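Local coordinates for viral macrophage inflammatory protein 2 (PDB 2FHT) that binds a wide range of human chemokine receptors as a viral CC chemokine and blocks infection by several HIV-1 strains, at residues Y29-L34 against G39-T44; L20-L25 against Q64-T69. All blocks are in the same frame, centred on the assembly; numbering follows the deposited sequence.

Contact 1: Y29-L34 against G39-T44; sequences YPTSQL and GVIFLT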
loop_
_atom_site.group_PDB
_atom_site.type_symbol
_atom_site.label_atom_id
_atom_site.label_comp_id
_atom_site.label_asym_id
_atom_site.label_seq_id
_atom_site.Cartn_x
_atom_site.Cartn_y
_atom_site.Cartn_z
ATOM N N TYR A 29 3.430 -0.616 3.114
ATOM C CA TYR A 29 4.661 0.086 2.788
ATOM C C TYR A 29 4.336 1.084 1.696
ATOM O O TYR A 29 3.421 0.850 0.896
ATOM C CB TYR A 29 5.777 -0.876 2.385
ATOM C CG TYR A 29 5.453 -1.799 1.247
ATOM C CD1 TYR A 29 4.894 -3.056 1.481
ATOM C CD2 TYR A 29 5.775 -1.455 -0.059
ATOM C CE1 TYR A 29 4.670 -3.956 0.435
ATOM C CE2 TYR A 29 5.565 -2.341 -1.105
ATOM C CZ TYR A 29 5.013 -3.590 -0.857
ATOM O OH TYR A 29 4.830 -4.468 -1.903
ATOM N N PRO A 30 4.982 2.267 1.730
ATOM C CA PRO A 30 4.735 3.299 0.715
ATOM C C PRO A 30 5.450 2.966 -0.567
ATOM O O PRO A 30 6.369 2.157 -0.566
ATOM C CB PRO A 30 5.320 4.563 1.351
ATOM C CG PRO A 30 6.460 4.045 2.149
ATOM C CD PRO A 30 5.991 2.712 2.716
ATOM N N THR A 31 4.938 3.485 -1.672
ATOM C CA THR A 31 5.591 3.304 -2.965
ATOM C C THR A 31 6.589 4.471 -3.088
ATOM O O THR A 31 6.612 5.396 -2.246
ATOM C CB THR A 31 4.601 3.332 -4.160
ATOM O OG1 THR A 31 3.794 4.501 -4.100
ATOM C CG2 THR A 31 3.717 2.135 -4.145
ATOM N N SER A 32 7.461 4.398 -4.082
ATOM C CA SER A 32 8.444 5.447 -4.294
ATOM C C SER A 32 7.735 6.768 -4.516
ATOM O O SER A 32 6.696 6.806 -5.160
ATOM C CB SER A 32 9.298 5.100 -5.520
ATOM O OG SER A 32 10.053 6.219 -5.962
ATOM N N GLN A 33 8.300 7.853 -3.988
ATOM C CA GLN A 33 7.718 9.175 -4.163
ATOM C C GLN A 33 7.859 9.596 -5.606
ATOM O O GLN A 33 7.247 10.551 -6.019
ATOM C CB GLN A 33 8.382 10.208 -3.255
ATOM C CG GLN A 33 8.263 9.943 -1.738
ATOM C CD GLN A 33 6.847 10.136 -1.149
ATOM O OE1 GLN A 33 6.207 11.172 -1.348
ATOM N NE2 GLN A 33 6.400 9.161 -0.348
ATOM N N LEU A 34 8.667 8.878 -6.382
ATOM C CA LEU A 34 8.835 9.184 -7.812
ATOM C C LEU A 34 7.701 8.590 -8.673
ATOM O O LEU A 34 7.576 8.907 -9.856
ATOM C CB LEU A 34 10.209 8.712 -8.333
ATOM C CG LEU A 34 11.481 9.396 -7.794
ATOM C CD1 LEU A 34 12.702 8.775 -8.435
ATOM C CD2 LEU A 34 11.456 10.916 -8.044
ATOM N N GLY A 39 0.797 6.340 -3.750
ATOM C CA GLY A 39 0.106 5.212 -3.155
ATOM C C GLY A 39 0.785 4.436 -2.055
ATOM O O GLY A 39 1.908 4.709 -1.670
ATOM N N VAL A 40 0.023 3.555 -1.432
ATOM C CA VAL A 40 0.565 2.694 -0.391
ATOM C C VAL A 40 0.141 1.280 -0.728
ATOM O O VAL A 40 -0.897 1.071 -1.350
ATOM C CB VAL A 40 0.075 3.057 1.046
ATOM C CG1 VAL A 40 0.600 4.435 1.487
ATOM C CG2 VAL A 40 -1.413 2.988 1.129
ATOM N N ILE A 41 0.985 0.318 -0.398
ATOM C CA ILE A 41 0.670 -1.077 -0.649
ATOM C C ILE A 41 0.382 -1.808 0.667
ATOM O O ILE A 41 1.209 -1.794 1.581
ATOM C CB ILE A 41 1.836 -1.790 -1.376
ATOM C CG1 ILE A 41 2.099 -1.120 -2.734
ATOM C CG2 ILE A 41 1.532 -3.271 -1.534
ATOM C CD1 ILE A 41 3.455 -1.490 -3.396
ATOM N N PHE A 42 -0.814 -2.378 0.789
ATOM C CA PHE A 42 -1.163 -3.146 1.978
ATOM C C PHE A 42 -0.779 -4.597 1.743
ATOM O O PHE A 42 -0.923 -5.106 0.630
ATOM C CB PHE A 42 -2.666 -3.058 2.296
ATOM C CG PHE A 42 -3.086 -1.737 2.862
ATOM C CD1 PHE A 42 -3.750 -0.810 2.070
ATOM C CD2 PHE A 42 -2.737 -1.382 4.168
ATOM C CE1 PHE A 42 -4.060 0.443 2.567
ATOM C CE2 PHE A 42 -3.040 -0.130 4.673
ATOM C CZ PHE A 42 -3.697 0.791 3.876
ATOM N N LEU A 43 -0.184 -5.224 2.748
ATOM C CA LEU A 43 0.186 -6.621 2.651
ATOM C C LEU A 43 -0.873 -7.359 3.422
ATOM O O LEU A 43 -1.153 -7.020 4.569
ATOM C CB LEU A 43 1.564 -6.873 3.264
ATOM C CG LEU A 43 2.720 -6.331 2.422
ATOM C CD1 LEU A 43 4.016 -6.422 3.193
ATOM C CD2 LEU A 43 2.824 -7.138 1.125
ATOM N N THR A 44 -1.553 -8.287 2.766
ATOM C CA THR A 44 -2.597 -9.039 3.450
ATOM C C THR A 44 -1.973 -10.213 4.182
ATOM O O THR A 44 -0.796 -10.544 3.953
ATOM C CB THR A 44 -3.723 -9.505 2.478
ATOM O OG1 THR A 44 -3.246 -10.539 1.601
ATOM C CG2 THR A 44 -4.227 -8.300 1.641
#
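Tyr29 lays its ring across the side chain of Ile41, the residue it pairs with on the next strand. Ile41 CB sits over one face of the ring, 3.9 Å from its centroid and 18° off the normal, a CH-pi contact. Ile41 CD1 presses on the rim at Tyr29 CE2, 3.2 Å away, a tight spot. Tyr29 can reach across because its CG stands between the backbone N and the carbonyl carbon (chi1 56°), which swings the ring over the neighbouring strand. Leu43, two residues along, meets the ring at its edge, with Leu43 CG in the ring plane and 3.7 Å from Tyr29 CE1. The Tyr29 hydroxyl also takes part in a weak hydrogen bond with Lys10 NZ.

Strands 25-30 and 39-44 form the first hairpin of the three-stranded antiparallel chemokine sheet. Tyr29 and Ile41 are a hydrogen-bonded pair. Tyr29 N gives to Ile41 O at 2.9 Å. Ile41 N gives to Tyr29 O at 2.8 Å. Pro30 and Val40 follow as a non-hydrogen-bonded pair, with their side chains on the face opposite Tyr29 and Ile41. Val40 there touches Met63 of helix 57-65.

Past the strand end, Thr31 N bonds to Gly39 O at 3.3 Å, from above the carbonyl plane. Thr31 CG2 packs at 3.7 Å on Ile41 CD1.

Contact 2: L20-L25 against Q64-T69; sequences LPQVLL and QQLPVT
Leu66 turns its two methyl groups toward Leu25 and forms the close-packed part of this contact. Leu66 CD1 lies 3.8 Å from Leu25 CB. Leu66 CD2 lies 3.7 Å from the backbone oxygen Leu25 O. Both leucines are buried, and both belong to the core between helix and sheet: Leu25 also touches Leu62 of helix 57-65, and Leu66 touches Phe42 of strand 39-44. In the chemokine fold the C-terminal helix lies across the sheet. Here the chain just after that helix meets the short 3-10 segment 22-24 that leads into strand 25-30.

The glutamine side is more exposed and less certain. Gln22 spans the gap to the end of the helix with an extended chain, CG anti to the backbone N (chi1 176°). Its NE2 end passes Leu66 CD2 at 3.9 Å, the two side chains running past each other in opposite directions. The side chains of Gln22 and the exposed Gln65 cross obliquely, but the Gln65 amide is doubtful and probably turned over in the model. The secure part is van der Waals packing by the Leu66 methyls, one on carbon and one against polar atoms; the polar pairing of the glutamines cannot be judged.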
loop_
_atom_site.group_PDB
_atom_site.type_symbol
_atom_site.label_atom_id
_atom_site.label_comp_id
_atom_site.label_asym_id
_atom_site.label_seq_id
_atom_site.Cartn_x
_atom_site.Cartn_y
_atom_site.Cartn_z
ATOM N N LEU A 20 -10.607 -1.908 2.808
ATOM C CA LEU A 20 -10.107 -3.218 3.208
ATOM C C LEU A 20 -10.275 -3.406 4.696
ATOM O O LEU A 20 -9.987 -2.521 5.490
ATOM C CB LEU A 20 -8.627 -3.363 2.868
ATOM C CG LEU A 20 -8.192 -3.409 1.406
ATOM C CD1 LEU A 20 -6.720 -2.990 1.310
ATOM C CD2 LEU A 20 -8.429 -4.812 0.824
ATOM N N PRO A 21 -10.740 -4.582 5.097
ATOM C CA PRO A 21 -10.919 -4.833 6.522
ATOM C C PRO A 21 -9.561 -5.172 7.155
ATOM O O PRO A 21 -8.858 -6.086 6.716
ATOM C CB PRO A 21 -11.897 -6.007 6.531
ATOM C CG PRO A 21 -11.486 -6.791 5.301
ATOM C CD PRO A 21 -11.251 -5.697 4.275
ATOM N N GLN A 22 -9.207 -4.419 8.186
ATOM C CA GLN A 22 -7.946 -4.597 8.875
ATOM C C GLN A 22 -7.557 -6.016 9.188
ATOM O O GLN A 22 -6.390 -6.373 9.076
ATOM C CB GLN A 22 -7.926 -3.805 10.176
ATOM C CG GLN A 22 -6.646 -4.034 10.974
ATOM C CD GLN A 22 -6.535 -3.147 12.176
ATOM O OE1 GLN A 22 -7.500 -2.956 12.906
ATOM N NE2 GLN A 22 -5.349 -2.596 12.396
ATOM N N VAL A 23 -8.527 -6.803 9.644
ATOM C CA VAL A 23 -8.296 -8.199 10.036
ATOM C C VAL A 23 -7.783 -9.084 8.903
ATOM O O VAL A 23 -7.358 -10.212 9.138
ATOM C CB VAL A 23 -9.570 -8.799 10.742
ATOM C CG1 VAL A 23 -9.426 -10.302 10.990
ATOM C CG2 VAL A 23 -9.807 -8.082 12.075
ATOM N N LEU A 24 -7.816 -8.572 7.678
ATOM C CA LEU A 24 -7.313 -9.316 6.525
ATOM C C LEU A 24 -5.831 -8.956 6.261
ATOM O O LEU A 24 -5.078 -9.749 5.679
ATOM C CB LEU A 24 -8.156 -8.962 5.293
ATOM C CG LEU A 24 -8.040 -9.758 3.980
ATOM C CD1 LEU A 24 -8.482 -11.209 4.195
ATOM C CD2 LEU A 24 -8.906 -9.090 2.889
ATOM N N LEU A 25 -5.427 -7.779 6.759
ATOM C CA LEU A 25 -4.095 -7.187 6.564
ATOM C C LEU A 25 -3.038 -7.340 7.644
ATOM O O LEU A 25 -3.324 -7.244 8.836
ATOM C CB LEU A 25 -4.253 -5.697 6.312
ATOM C CG LEU A 25 -4.962 -5.127 5.080
ATOM C CD1 LEU A 25 -5.364 -6.187 4.088
ATOM C CD2 LEU A 25 -6.136 -4.285 5.494
ATOM N N GLN A 64 -2.481 4.150 10.063
ATOM C CA GLN A 64 -2.322 4.431 11.488
ATOM C C GLN A 64 -2.269 3.122 12.248
ATOM O O GLN A 64 -1.337 2.870 13.001
ATOM C CB GLN A 64 -3.524 5.185 12.045
ATOM C CG GLN A 64 -3.624 6.655 11.761
ATOM C CD GLN A 64 -4.725 7.308 12.601
ATOM O OE1 GLN A 64 -4.708 8.509 12.826
ATOM N NE2 GLN A 64 -5.648 6.503 13.119
ATOM N N GLN A 65 -3.309 2.307 12.099
ATOM C CA GLN A 65 -3.365 1.043 12.831
ATOM C C GLN A 65 -2.413 -0.079 12.473
ATOM O O GLN A 65 -2.123 -0.926 13.316
ATOM C CB GLN A 65 -4.794 0.518 12.898
ATOM C CG GLN A 65 -5.581 0.656 11.641
ATOM C CD GLN A 65 -7.059 0.385 11.877
ATOM O OE1 GLN A 65 -7.592 -0.630 11.431
ATOM N NE2 GLN A 65 -7.722 1.296 12.596
ATOM N N LEU A 66 -1.942 -0.115 11.225
ATOM C CA LEU A 66 -1.034 -1.171 10.812
ATOM C C LEU A 66 0.414 -0.708 10.870
ATOM O O LEU A 66 0.685 0.489 10.780
ATOM C CB LEU A 66 -1.344 -1.606 9.374
ATOM C CG LEU A 66 -2.656 -2.333 9.061
ATOM C CD1 LEU A 66 -2.768 -2.471 7.560
ATOM C CD2 LEU A 66 -2.710 -3.701 9.723
ATOM N N PRO A 67 1.363 -1.651 11.055
ATOM C CA PRO A 67 2.786 -1.276 11.100
ATOM C C PRO A 67 3.345 -1.231 9.662
ATOM O O PRO A 67 2.814 -1.897 8.763
ATOM C CB PRO A 67 3.410 -2.430 11.878
ATOM C CG PRO A 67 2.618 -3.584 11.394
ATOM C CD PRO A 67 1.194 -3.068 11.423
ATOM N N VAL A 68 4.345 -0.384 9.434
ATOM C CA VAL A 68 4.981 -0.307 8.122
ATOM C C VAL A 68 5.965 -1.472 8.072
ATOM O O VAL A 68 6.632 -1.778 9.060
ATOM C CB VAL A 68 5.766 1.012 7.901
ATOM C CG1 VAL A 68 6.717 0.864 6.731
ATOM C CG2 VAL A 68 4.818 2.126 7.597
ATOM N N THR A 69 6.077 -2.084 6.904
ATOM C CA THR A 69 6.951 -3.218 6.726
ATOM C C THR A 69 8.115 -2.863 5.789
ATOM O O THR A 69 7.981 -1.978 4.953
ATOM C CB THR A 69 6.122 -4.394 6.155
ATOM O OG1 THR A 69 6.864 -5.613 6.265
ATOM C CG2 THR A 69 5.782 -4.154 4.694
#

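Contact 1 and contact 2 lie about 12 Å apart between centres, and along the chain the hairpin of contact 1 is nested inside the loop closed by contact 2. They touch at two places. Thr69, after the helix, brings its CG2 within 3.2 Å of Leu43 CD1 and within 3.5 Å of Tyr29 CD1, so the C-terminal segment packs beside the Tyr29 ring. At the far end of strand 39-44, Thr44 CG2 lies 3.4 Å from Leu25 CD1. Strand 39-44 therefore meets both segments of contact 2 at successive residues, Leu43 through Thr69 and Thr44 through Leu25.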